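Local coordinates for hypothetical protein (Parabacteroides merdae, PDB 4OO3) that probably acts as an NAD(P)-dependent oxidoreductase of unknown substrate, with a Rossmann-fold nucleotide-binding domain joined to a putative oxidoreductase C-terminal domain, at residues 206-211 / 274-279; 249-254 / 302-307; 307-310 / 314-317. All coordinates share one frame; numbering follows the deposited sequence.

How the contacts relate
Contact 1 is partly buried, whereas contacts 2 and 3 lie at the surface; all three belong to the C-terminal oxidoreductase region. Contact 1 joins two connecting segments beside the sheet and depends on charge, with a lysine between two aspartates and a helix cap. Contact 2 spans two strands of the mixed sheet across the strand between them, mixing a hydroxyl-to-carbonyl bond with apolar packing. Contact 3 closes the loop that follows strand 297-306, laying an aromatic ring on a glycine. Contacts 2 and 3 meet at Tyr-307 and share that strand's exit, while Tyr-206 of contact 1 packs against Trp-305 of contact 2.

Contact 1. Residues 206-211 / 274-279; sequences YLDVNQ and KKDVEN
Asp-208 OD1 is gripped from opposite faces of its carboxylate plane, by Lys-275 NZ on one and by the backbone N of Asn-210 on the other. Asp-208 is the N-cap of the short helix 209-212, and the two functions meet in one oxygen. The capping bond runs from Asn-210 N to Asp-208 OD1 over 3.1 Å. The salt bridge from Lys-275 NZ to Asp-208 OD1 measures 2.9 Å. The second oxygen is used too, since Gln-211 NE2 reaches Asp-208 OD2 at 2.9 Å, with OD2 almost in the plane of the Gln-211 amide. Aspartate suits the place because its short chain can fold back on the helix start while still presenting a charge to the segment 274-279. Lysine suits the other side: its long chain bends at the last torsion (chi4 53°), bringing NZ between two carboxylates, where it also bridges to Asp-276 OD2 at 2.8 Å. That positive charge probably eases the approach of Asp-208 OD1 to Asp-276 OD2, 4.4 Å apart. An asparagine here would take the charge from this carboxylate and probably leave Lys-275 with Asp-276 as the one carboxylate of the network to pair with, weakening the tie between the two segments. A water completes the join, accepting from Val-209 N and donating to Leu-207 O and, at 2.8 Å, to Asp-276 OD2.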
ATOM      1  N   TYR A 206      -6.844  14.994  -5.136  1.00 32.20           N
ATOM      2  CA  TYR A 206      -6.662  14.026  -4.058  1.00 31.47           C
ATOM      3  C   TYR A 206      -7.892  13.982  -3.151  1.00 31.14           C
ATOM      4  O   TYR A 206      -8.246  12.935  -2.626  1.00 32.11           O
ATOM      5  CB  TYR A 206      -5.413  14.343  -3.225  1.00 31.39           C
ATOM      6  CG  TYR A 206      -5.146  13.307  -2.147  1.00 31.42           C
ATOM      7  CD1 TYR A 206      -4.420  12.153  -2.431  1.00 32.25           C
ATOM      8  CD2 TYR A 206      -5.632  13.470  -0.852  1.00 31.44           C
ATOM      9  CE1 TYR A 206      -4.180  11.192  -1.457  1.00 30.28           C
ATOM     10  CE2 TYR A 206      -5.394  12.515   0.131  1.00 31.53           C
ATOM     11  CZ  TYR A 206      -4.668  11.380  -0.179  1.00 31.88           C
ATOM     12  OH  TYR A 206      -4.432  10.424   0.783  1.00 34.37           O
ATOM     13  N   LEU A 207      -8.537  15.124  -2.975  1.00 32.04           N
ATOM     14  CA  LEU A 207      -9.708  15.224  -2.116  1.00 33.05           C
ATOM     15  C   LEU A 207     -11.021  14.948  -2.863  1.00 33.68           C
ATOM     16  O   LEU A 207     -12.103  15.008  -2.269  1.00 35.03           O
ATOM     17  CB  LEU A 207      -9.720  16.603  -1.454  1.00 32.96           C
ATOM     18  CG  LEU A 207      -8.506  16.854  -0.549  1.00 31.76           C
ATOM     19  CD1 LEU A 207      -8.490  18.289  -0.051  1.00 33.38           C
ATOM     20  CD2 LEU A 207      -8.504  15.905   0.636  1.00 30.80           C
ATOM     21  N   ASP A 208     -10.922  14.651  -4.160  1.00 32.76           N
ATOM     22  CA  ASP A 208     -12.058  14.188  -4.958  1.00 33.61           C
ATOM     23  C   ASP A 208     -12.029  12.662  -4.981  1.00 33.29           C
ATOM     24  O   ASP A 208     -11.181  12.054  -5.647  1.00 31.58           O
ATOM     25  CB  ASP A 208     -11.976  14.751  -6.381  1.00 34.79           C
ATOM     26  CG  ASP A 208     -13.182  14.382  -7.248  1.00 36.14           C
ATOM     27  OD1 ASP A 208     -14.120  13.699  -6.774  1.00 36.53           O
ATOM     28  OD2 ASP A 208     -13.183  14.787  -8.428  1.00 37.18           O
ATOM     29  N   VAL A 209     -12.958  12.045  -4.256  1.00 33.86           N
ATOM     30  CA  VAL A 209     -12.998  10.582  -4.135  1.00 34.15           C
ATOM     31  C   VAL A 209     -13.285   9.864  -5.457  1.00 34.64           C
ATOM     32  O   VAL A 209     -13.078   8.658  -5.551  1.00 34.52           O
ATOM     33  CB  VAL A 209     -14.009  10.100  -3.059  1.00 36.29           C
ATOM     34  CG1 VAL A 209     -13.624  10.637  -1.684  1.00 36.66           C
ATOM     35  CG2 VAL A 209     -15.450  10.470  -3.417  1.00 34.87           C
ATOM     36  N   ASN A 210     -13.759  10.593  -6.468  1.00 34.87           N
ATOM     37  CA  ASN A 210     -13.925  10.017  -7.805  1.00 36.11           C
ATOM     38  C   ASN A 210     -12.590   9.830  -8.531  1.00 34.35           C
ATOM     39  O   ASN A 210     -12.476   9.031  -9.452  1.00 33.28           O
ATOM     40  CB  ASN A 210     -14.846  10.887  -8.663  1.00 38.77           C
ATOM     41  CG  ASN A 210     -16.280  10.918  -8.152  1.00 40.52           C
ATOM     42  OD1 ASN A 210     -16.918  11.966  -8.143  1.00 43.17           O
ATOM     43  ND2 ASN A 210     -16.791   9.772  -7.735  1.00 41.00           N
ATOM     44  N   GLN A 211     -11.581  10.581  -8.118  1.00 33.32           N
ATOM     45  CA  GLN A 211     -10.292  10.536  -8.772  1.00 31.77           C
ATOM     46  C   GLN A 211      -9.231   9.855  -7.919  1.00 31.57           C
ATOM     47  O   GLN A 211      -8.381   9.124  -8.438  1.00 31.20           O
ATOM     48  CB  GLN A 211      -9.875  11.953  -9.119  1.00 33.68           C
ATOM     49  CG  GLN A 211     -10.878  12.655 -10.019  1.00 34.94           C
ATOM     50  CD  GLN A 211     -10.327  13.941 -10.584  1.00 36.02           C
ATOM     51  OE1 GLN A 211      -9.403  13.918 -11.393  1.00 39.31           O
ATOM     52  NE2 GLN A 211     -10.877  15.072 -10.153  1.00 37.05           N
ATOM     53  N   LYS A 274     -17.210  20.986  -5.905  1.00 51.19           N
ATOM     54  CA  LYS A 274     -18.384  21.669  -5.356  1.00 56.25           C
ATOM     55  C   LYS A 274     -19.542  20.732  -5.025  1.00 53.22           C
ATOM     56  O   LYS A 274     -20.372  21.054  -4.177  1.00 54.00           O
ATOM     57  CB  LYS A 274     -18.860  22.792  -6.291  1.00 62.46           C
ATOM     58  CG  LYS A 274     -18.047  24.076  -6.157  1.00 68.77           C
ATOM     59  CD  LYS A 274     -18.928  25.318  -6.144  1.00 81.30           C
ATOM     60  CE  LYS A 274     -18.293  26.458  -5.358  1.00 88.28           C
ATOM     61  NZ  LYS A 274     -16.970  26.872  -5.904  1.00 88.39           N
ATOM     62  N   LYS A 275     -19.596  19.580  -5.689  1.00 50.09           N
ATOM     63  CA  LYS A 275     -20.545  18.524  -5.314  1.00 50.82           C
ATOM     64  C   LYS A 275     -20.380  18.061  -3.857  1.00 50.08           C
ATOM     65  O   LYS A 275     -21.342  17.612  -3.241  1.00 49.35           O
ATOM     66  CB  LYS A 275     -20.412  17.320  -6.251  1.00 50.79           C
ATOM     67  CG  LYS A 275     -19.047  16.636  -6.225  1.00 49.40           C
ATOM     68  CD  LYS A 275     -18.957  15.549  -7.280  1.00 48.72           C
ATOM     69  CE  LYS A 275     -17.517  15.139  -7.533  1.00 50.86           C
ATOM     70  NZ  LYS A 275     -16.773  14.762  -6.293  1.00 51.87           N
ATOM     71  N   ASP A 276     -19.162  18.178  -3.323  1.00 50.00           N
ATOM     72  CA  ASP A 276     -18.833  17.729  -1.964  1.00 48.89           C
ATOM     73  C   ASP A 276     -18.790  18.853  -0.923  1.00 50.26           C
ATOM     74  O   ASP A 276     -18.599  18.587   0.261  1.00 49.93           O
ATOM     75  CB  ASP A 276     -17.478  17.018  -1.981  1.00 46.13           C
ATOM     76  CG  ASP A 276     -17.473  15.802  -2.878  1.00 43.49           C
ATOM     77  OD1 ASP A 276     -18.448  15.028  -2.815  1.00 42.54           O
ATOM     78  OD2 ASP A 276     -16.503  15.623  -3.649  1.00 41.51           O
ATOM     79  N   VAL A 277     -18.956  20.098  -1.359  1.00 52.41           N
ATOM     80  CA  VAL A 277     -18.964  21.245  -0.446  1.00 55.63           C
ATOM     81  C   VAL A 277     -20.380  21.496   0.077  1.00 59.19           C
ATOM     82  O   VAL A 277     -21.348  21.336  -0.665  1.00 60.04           O
ATOM     83  CB  VAL A 277     -18.437  22.512  -1.149  1.00 55.66           C
ATOM     84  CG1 VAL A 277     -18.465  23.711  -0.211  1.00 57.95           C
ATOM     85  CG2 VAL A 277     -17.030  22.277  -1.675  1.00 54.10           C
ATOM     86  N   GLU A 278     -20.492  21.887   1.350  1.00 65.19           N
ATOM     87  CA  GLU A 278     -21.784  22.219   1.970  1.00 69.90           C
ATOM     88  C   GLU A 278     -21.896  23.720   2.284  1.00 75.67           C
ATOM     89  O   GLU A 278     -22.267  24.508   1.408  1.00 74.79           O
ATOM     90  CB  GLU A 278     -22.010  21.372   3.224  1.00 73.35           C
ATOM     91  CG  GLU A 278     -22.266  19.897   2.928  1.00 77.65           C
ATOM     92  CD  GLU A 278     -23.170  19.228   3.954  1.00 80.20           C
ATOM     93  OE1 GLU A 278     -24.203  19.828   4.324  1.00 81.52           O
ATOM     94  OE2 GLU A 278     -22.856  18.094   4.377  1.00 76.19           O
ATOM     95  N   ASN A 279     -21.595  24.115   3.522  1.00 79.21           N
ATOM     96  CA  ASN A 279     -21.545  25.533   3.887  1.00 78.74           C
ATOM     97  C   ASN A 279     -20.094  25.975   3.925  1.00 75.72           C
ATOM     98  O   ASN A 279     -19.511  26.157   4.996  1.00 74.17           O
ATOM     99  CB  ASN A 279     -22.233  25.794   5.236  1.00 80.05           C
ATOM    100  CG  ASN A 279     -23.716  26.065   5.091  1.00 79.96           C
ATOM    101  OD1 ASN A 279     -24.539  25.429   5.748  1.00 83.22           O
ATOM    102  ND2 ASN A 279     -24.065  27.014   4.230  1.00 78.84           N
TER
HETATM  103  O   HOH W   1     -14.516  13.923  -2.779  1.00 31.28           O

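Contact 2. Residues 249-254 / 302-307; sequences NRWTTS and SVIWNY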
ATOM      1  N   ASN A 249     -18.564   0.423   6.302  1.00 35.37           N
ATOM      2  CA  ASN A 249     -18.998   1.796   6.510  1.00 36.43           C
ATOM      3  C   ASN A 249     -18.052   2.777   5.842  1.00 36.83           C
ATOM      4  O   ASN A 249     -16.869   2.485   5.652  1.00 37.61           O
ATOM      5  CB  ASN A 249     -19.099   2.107   8.001  1.00 36.96           C
ATOM      6  CG  ASN A 249     -20.118   1.234   8.703  1.00 37.88           C
ATOM      7  OD1 ASN A 249     -21.319   1.494   8.643  1.00 41.01           O
ATOM      8  ND2 ASN A 249     -19.651   0.188   9.356  1.00 35.73           N
ATOM      9  N   ARG A 250     -18.600   3.931   5.472  1.00 35.59           N
ATOM     10  CA  ARG A 250     -17.835   5.026   4.908  1.00 35.34           C
ATOM     11  C   ARG A 250     -18.324   6.322   5.532  1.00 37.19           C
ATOM     12  O   ARG A 250     -19.517   6.489   5.778  1.00 38.36           O
ATOM     13  CB  ARG A 250     -17.997   5.065   3.389  1.00 36.33           C
ATOM     14  CG  ARG A 250     -19.441   5.126   2.904  1.00 38.25           C
ATOM     15  CD  ARG A 250     -19.518   4.918   1.399  1.00 39.13           C
ATOM     16  NE  ARG A 250     -19.214   6.140   0.655  1.00 39.46           N
ATOM     17  CZ  ARG A 250     -20.102   7.093   0.371  1.00 41.01           C
ATOM     18  NH1 ARG A 250     -21.360   7.004   0.774  1.00 40.55           N
ATOM     19  NH2 ARG A 250     -19.722   8.162  -0.311  1.00 43.52           N
ATOM     20  N   TRP A 251     -17.404   7.233   5.816  1.00 36.06           N
ATOM     21  CA  TRP A 251     -17.781   8.506   6.409  1.00 36.35           C
ATOM     22  C   TRP A 251     -16.774   9.581   6.044  1.00 36.29           C
ATOM     23  O   TRP A 251     -15.737   9.296   5.436  1.00 33.21           O
ATOM     24  CB  TRP A 251     -17.974   8.386   7.931  1.00 36.42           C
ATOM     25  CG  TRP A 251     -16.749   8.046   8.733  1.00 36.61           C
ATOM     26  CD1 TRP A 251     -15.929   8.921   9.403  1.00 36.48           C
ATOM     27  CD2 TRP A 251     -16.221   6.738   8.976  1.00 35.00           C
ATOM     28  NE1 TRP A 251     -14.923   8.233  10.035  1.00 36.15           N
ATOM     29  CE2 TRP A 251     -15.081   6.892   9.791  1.00 34.85           C
ATOM     30  CE3 TRP A 251     -16.606   5.448   8.587  1.00 33.78           C
ATOM     31  CZ2 TRP A 251     -14.314   5.801  10.215  1.00 33.60           C
ATOM     32  CZ3 TRP A 251     -15.850   4.373   9.008  1.00 33.12           C
ATOM     33  CH2 TRP A 251     -14.713   4.554   9.812  1.00 32.66           C
ATOM     34  N   THR A 252     -17.099  10.817   6.406  1.00 37.95           N
ATOM     35  CA  THR A 252     -16.391  11.969   5.883  1.00 39.91           C
ATOM     36  C   THR A 252     -15.448  12.623   6.882  1.00 40.49           C
ATOM     37  O   THR A 252     -15.573  12.441   8.092  1.00 41.24           O
ATOM     38  CB  THR A 252     -17.378  13.043   5.386  1.00 41.67           C
ATOM     39  OG1 THR A 252     -18.206  13.477   6.466  1.00 43.69           O
ATOM     40  CG2 THR A 252     -18.242  12.495   4.259  1.00 42.43           C
ATOM     41  N   THR A 253     -14.488  13.366   6.341  1.00 40.47           N
ATOM     42  CA  THR A 253     -13.673  14.285   7.110  1.00 39.67           C
ATOM     43  C   THR A 253     -13.970  15.675   6.560  1.00 40.78           C
ATOM     44  O   THR A 253     -13.909  15.892   5.349  1.00 43.79           O
ATOM     45  CB  THR A 253     -12.173  13.954   6.982  1.00 37.41           C
ATOM     46  OG1 THR A 253     -11.928  12.639   7.497  1.00 37.47           O
ATOM     47  CG2 THR A 253     -11.319  14.959   7.747  1.00 36.73           C
ATOM     48  N   SER A 254     -14.323  16.604   7.443  1.00 42.09           N
ATOM     49  CA  SER A 254     -14.624  17.975   7.036  1.00 43.87           C
ATOM     50  C   SER A 254     -13.336  18.736   6.821  1.00 44.32           C
ATOM     51  O   SER A 254     -12.405  18.606   7.609  1.00 45.90           O
ATOM     52  CB  SER A 254     -15.459  18.690   8.094  1.00 45.02           C
ATOM     53  OG  SER A 254     -16.763  18.147   8.139  1.00 46.59           O
ATOM     54  N   SER A 302      -9.708  -0.889   9.064  1.00 29.57           N
ATOM     55  CA  SER A 302     -10.243   0.448   9.229  1.00 31.95           C
ATOM     56  C   SER A 302      -9.189   1.523   8.933  1.00 32.79           C
ATOM     57  O   SER A 302      -8.009   1.372   9.273  1.00 28.10           O
ATOM     58  CB  SER A 302     -10.768   0.595  10.657  1.00 33.63           C
ATOM     59  OG  SER A 302     -11.157   1.924  10.919  1.00 37.37           O
ATOM     60  N   VAL A 303      -9.633   2.610   8.301  1.00 35.29           N
ATOM     61  CA  VAL A 303      -8.757   3.721   7.947  1.00 36.25           C
ATOM     62  C   VAL A 303      -9.465   5.043   8.219  1.00 36.70           C
ATOM     63  O   VAL A 303     -10.581   5.257   7.760  1.00 37.60           O
ATOM     64  CB  VAL A 303      -8.338   3.684   6.462  1.00 37.67           C
ATOM     65  CG1 VAL A 303      -7.469   4.890   6.133  1.00 39.63           C
ATOM     66  CG2 VAL A 303      -7.586   2.394   6.139  1.00 37.16           C
ATOM     67  N   ILE A 304      -8.802   5.913   8.976  1.00 36.10           N
ATOM     68  CA  ILE A 304      -9.258   7.272   9.198  1.00 36.17           C
ATOM     69  C   ILE A 304      -8.200   8.251   8.678  1.00 35.43           C
ATOM     70  O   ILE A 304      -7.006   8.073   8.914  1.00 33.72           O
ATOM     71  CB  ILE A 304      -9.539   7.533  10.693  1.00 38.45           C
ATOM     72  CG1 ILE A 304     -10.743   6.693  11.145  1.00 39.30           C
ATOM     73  CG2 ILE A 304      -9.773   9.021  10.946  1.00 39.35           C
ATOM     74  CD1 ILE A 304     -11.084   6.788  12.617  1.00 40.95           C
ATOM     75  N   TRP A 305      -8.658   9.273   7.961  1.00 34.08           N
ATOM     76  CA  TRP A 305      -7.821  10.373   7.524  1.00 32.00           C
ATOM     77  C   TRP A 305      -8.282  11.653   8.209  1.00 34.94           C
ATOM     78  O   TRP A 305      -9.337  12.205   7.886  1.00 34.94           O
ATOM     79  CB  TRP A 305      -7.895  10.534   6.002  1.00 32.31           C
ATOM     80  CG  TRP A 305      -7.008   9.574   5.249  1.00 29.97           C
ATOM     81  CD1 TRP A 305      -7.332   8.326   4.811  1.00 30.27           C
ATOM     82  CD2 TRP A 305      -5.652   9.795   4.858  1.00 30.14           C
ATOM     83  NE1 TRP A 305      -6.261   7.751   4.169  1.00 30.93           N
ATOM     84  CE2 TRP A 305      -5.214   8.633   4.189  1.00 30.12           C
ATOM     85  CE3 TRP A 305      -4.757  10.859   5.020  1.00 30.24           C
ATOM     86  CZ2 TRP A 305      -3.927   8.512   3.669  1.00 30.16           C
ATOM     87  CZ3 TRP A 305      -3.478  10.735   4.509  1.00 30.14           C
ATOM     88  CH2 TRP A 305      -3.073   9.571   3.840  1.00 29.45           C
ATOM     89  N   ASN A 306      -7.500  12.116   9.172  1.00 35.56           N
ATOM     90  CA  ASN A 306      -7.735  13.421   9.754  1.00 39.52           C
ATOM     91  C   ASN A 306      -6.893  14.458   9.020  1.00 37.79           C
ATOM     92  O   ASN A 306      -6.043  14.106   8.199  1.00 35.65           O
ATOM     93  CB  ASN A 306      -7.449  13.400  11.256  1.00 40.21           C
ATOM     94  CG  ASN A 306      -8.475  12.590  12.026  1.00 42.70           C
ATOM     95  OD1 ASN A 306      -9.673  12.639  11.737  1.00 44.50           O
ATOM     96  ND2 ASN A 306      -8.011  11.839  13.014  1.00 43.60           N
ATOM     97  N   TYR A 307      -7.143  15.734   9.298  1.00 40.40           N
ATOM     98  CA  TYR A 307      -6.433  16.795   8.604  1.00 42.07           C
ATOM     99  C   TYR A 307      -4.971  16.828   9.020  1.00 43.38           C
ATOM    100  O   TYR A 307      -4.076  16.671   8.195  1.00 43.08           O
ATOM    101  CB  TYR A 307      -7.066  18.170   8.833  1.00 44.28           C
ATOM    102  CG  TYR A 307      -6.297  19.227   8.078  1.00 47.28           C
ATOM    103  CD1 TYR A 307      -6.287  19.228   6.688  1.00 47.63           C
ATOM    104  CD2 TYR A 307      -5.527  20.176   8.741  1.00 51.81           C
ATOM    105  CE1 TYR A 307      -5.561  20.157   5.976  1.00 50.12           C
ATOM    106  CE2 TYR A 307      -4.798  21.117   8.034  1.00 54.94           C
ATOM    107  CZ  TYR A 307      -4.822  21.098   6.651  1.00 55.10           C
ATOM    108  OH  TYR A 307      -4.103  22.015   5.925  1.00 61.19           O
TER
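The polar link is a single hydrogen bond from Thr-253 OG1 to Trp-305 O, 2.7 Å long and met nearly head-on, with a C=O...donor angle of 161°. Threonine serves well here, because its hydroxyl sits anti to its own carbonyl carbon (chi1 -62°) and reaches over to the other strand, while Thr-253 CG2 packs against the same carbonyl oxygen at 3.4 Å from Trp-305 O. Asn-287 of the intervening strand reinforces the link: its ND2 bonds to Thr-253 OG1 and Trp-251 O, and its OD1 to Trp-305 N.

The apolar part lies further back along both strands, two residues before Thr-253 and one before Trp-305. Ile-304 CG1 comes up to the edge of the Trp-251 ring, near its plane, 3.8 Å from Trp-251 CZ2, and the two side chains cross at about a right angle. A wide indole can span to a neighbour that a smaller side chain would miss; the unbranched arm of isoleucine, CG1 and CD1, is what meets CZ2.

The segments run nearly parallel, their axes 16° apart, since each pairs antiparallel with strand 282-294 between them: three consecutive up-and-down strands, the first joined to the second by a long connection including helix 257-264, at the mixed sheet's margin formed by strand 243-255.

Contact 3. Residues 307-310 / 314-317; sequences YTFP and GDTH
Phe-309 lays one face of its ring over the backbone of Gly-314, a CH-pi contact in which Gly-314 CA stands 3.7 Å from the ring centroid and 18° off the ring normal. The glycine nitrogen lies over the same face, nearer the root of the ring, at 3.5 Å between Phe-309 CG and Gly-314 N. The ring arrives there because CG sits between the backbone N and carbonyl carbon of its own residue (chi1 46°), which turns the phenyl across the loop.

Both residue types fit their places. A flat aromatic face can rest on the N and CA of a main chain, as this ring does on Gly-314. The backbone of Gly-314 is also nearly fully extended with a positive phi of 161°, where a beta carbon would collide with the carbonyl oxygen of the residue before it. That carbon would point away from the ring, so the choice of glycine follows from the backbone.

Asp-315 approaches obliquely, its OD1 4.4 Å from Phe-309 CD2, but that oxygen is engaged by His-190 ND1. The imidazole of His-190 also meets Phe-309 edge-to-face, so one histidine at the end of strand 183-190 serves both sides of the loop. This loop carries the chain from strand 297-306 over that strand to strand 316-322, which lies on its far side.

Between the two segments, then, the closure rests on dispersion and weak CH-pi attraction, so that it depends on shape and on the backbone angles of Gly-314, while the stronger polar bond of Asp-315 ties the loop to the neighbouring strand.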
ATOM      1  N   TYR A 307      -7.143  15.734   9.298  1.00 40.40           N
ATOM      2  CA  TYR A 307      -6.433  16.795   8.604  1.00 42.07           C
ATOM      3  C   TYR A 307      -4.971  16.828   9.020  1.00 43.38           C
ATOM      4  O   TYR A 307      -4.076  16.671   8.195  1.00 43.08           O
ATOM      5  CB  TYR A 307      -7.066  18.170   8.833  1.00 44.28           C
ATOM      6  CG  TYR A 307      -6.297  19.227   8.078  1.00 47.28           C
ATOM      7  CD1 TYR A 307      -6.287  19.228   6.688  1.00 47.63           C
ATOM      8  CD2 TYR A 307      -5.527  20.176   8.741  1.00 51.81           C
ATOM      9  CE1 TYR A 307      -5.561  20.157   5.976  1.00 50.12           C
ATOM     10  CE2 TYR A 307      -4.798  21.117   8.034  1.00 54.94           C
ATOM     11  CZ  TYR A 307      -4.822  21.098   6.651  1.00 55.10           C
ATOM     12  OH  TYR A 307      -4.103  22.015   5.925  1.00 61.19           O
ATOM     13  N   THR A 308      -4.729  17.040  10.303  1.00 49.81           N
ATOM     14  CA  THR A 308      -3.366  17.091  10.803  1.00 55.00           C
ATOM     15  C   THR A 308      -3.357  16.731  12.279  1.00 56.44           C
ATOM     16  O   THR A 308      -4.398  16.757  12.936  1.00 56.85           O
ATOM     17  CB  THR A 308      -2.728  18.477  10.556  1.00 55.78           C
ATOM     18  OG1 THR A 308      -1.302  18.365  10.592  1.00 56.39           O
ATOM     19  CG2 THR A 308      -3.204  19.510  11.582  1.00 55.16           C
ATOM     20  N   PHE A 309      -2.180  16.381  12.785  1.00 63.84           N
ATOM     21  CA  PHE A 309      -2.037  15.951  14.177  1.00 69.70           C
ATOM     22  C   PHE A 309      -1.495  17.077  15.050  1.00 72.65           C
ATOM     23  O   PHE A 309      -0.722  17.914  14.574  1.00 69.14           O
ATOM     24  CB  PHE A 309      -1.136  14.709  14.294  1.00 65.53           C
ATOM     25  CG  PHE A 309       0.148  14.789  13.501  1.00 62.92           C
ATOM     26  CD1 PHE A 309       1.241  15.495  13.983  1.00 65.58           C
ATOM     27  CD2 PHE A 309       0.268  14.135  12.284  1.00 58.78           C
ATOM     28  CE1 PHE A 309       2.420  15.556  13.260  1.00 62.48           C
ATOM     29  CE2 PHE A 309       1.445  14.193  11.556  1.00 58.67           C
ATOM     30  CZ  PHE A 309       2.521  14.906  12.046  1.00 61.04           C
ATOM     31  N   PRO A 310      -1.896  17.103  16.336  1.00 81.18           N
ATOM     32  CA  PRO A 310      -1.281  18.065  17.253  1.00 84.54           C
ATOM     33  C   PRO A 310       0.225  17.827  17.362  1.00 84.45           C
ATOM     34  O   PRO A 310       0.671  16.691  17.212  1.00 88.00           O
ATOM     35  CB  PRO A 310      -1.984  17.794  18.595  1.00 83.63           C
ATOM     36  CG  PRO A 310      -2.657  16.472  18.451  1.00 79.28           C
ATOM     37  CD  PRO A 310      -2.936  16.287  16.992  1.00 81.52           C
ATOM     38  N   GLY A 314       1.076  12.207  15.640  1.00 58.24           N
ATOM     39  CA  GLY A 314       1.446  11.501  14.418  1.00 52.82           C
ATOM     40  C   GLY A 314       0.445  10.452  13.975  1.00 48.37           C
ATOM     41  O   GLY A 314      -0.620  10.297  14.572  1.00 46.22           O
ATOM     42  N   ASP A 315       0.804   9.732  12.914  1.00 44.69           N
ATOM     43  CA  ASP A 315      -0.018   8.649  12.398  1.00 42.80           C
ATOM     44  C   ASP A 315       0.005   7.486  13.373  1.00 43.05           C
ATOM     45  O   ASP A 315       1.066   7.109  13.864  1.00 42.38           O
ATOM     46  CB  ASP A 315       0.500   8.192  11.036  1.00 41.64           C
ATOM     47  CG  ASP A 315       0.384   9.271   9.977  1.00 43.26           C
ATOM     48  OD1 ASP A 315      -0.236  10.326  10.228  1.00 46.09           O
ATOM     49  OD2 ASP A 315       0.917   9.065   8.878  1.00 46.31           O
ATOM     50  N   THR A 316      -1.167   6.925  13.658  1.00 43.21           N
ATOM     51  CA  THR A 316      -1.280   5.812  14.595  1.00 40.69           C
ATOM     52  C   THR A 316      -1.688   4.516  13.898  1.00 42.60           C
ATOM     53  O   THR A 316      -2.256   4.530  12.802  1.00 40.32           O
ATOM     54  CB  THR A 316      -2.274   6.128  15.735  1.00 41.62           C
ATOM     55  OG1 THR A 316      -3.600   6.267  15.215  1.00 38.95           O
ATOM     56  CG2 THR A 316      -1.877   7.415  16.442  1.00 42.91           C
ATOM     57  N   HIS A 317      -1.377   3.395  14.544  1.00 44.28           N
ATOM     58  CA  HIS A 317      -1.804   2.079  14.070  1.00 41.45           C
ATOM     59  C   HIS A 317      -1.889   1.082  15.217  1.00 39.30           C
ATOM     60  O   HIS A 317      -1.005   1.030  16.073  1.00 40.10           O
ATOM     61  CB  HIS A 317      -0.860   1.536  12.992  1.00 40.87           C
ATOM     62  CG  HIS A 317      -1.308   0.232  12.399  1.00 37.62           C
ATOM     63  ND1 HIS A 317      -2.218   0.158  11.369  1.00 37.24           N
ATOM     64  CD2 HIS A 317      -0.986  -1.046  12.708  1.00 37.80           C
ATOM     65  CE1 HIS A 317      -2.433  -1.109  11.062  1.00 38.34           C
ATOM     66  NE2 HIS A 317      -1.699  -1.859  11.861  1.00 38.12           N
TER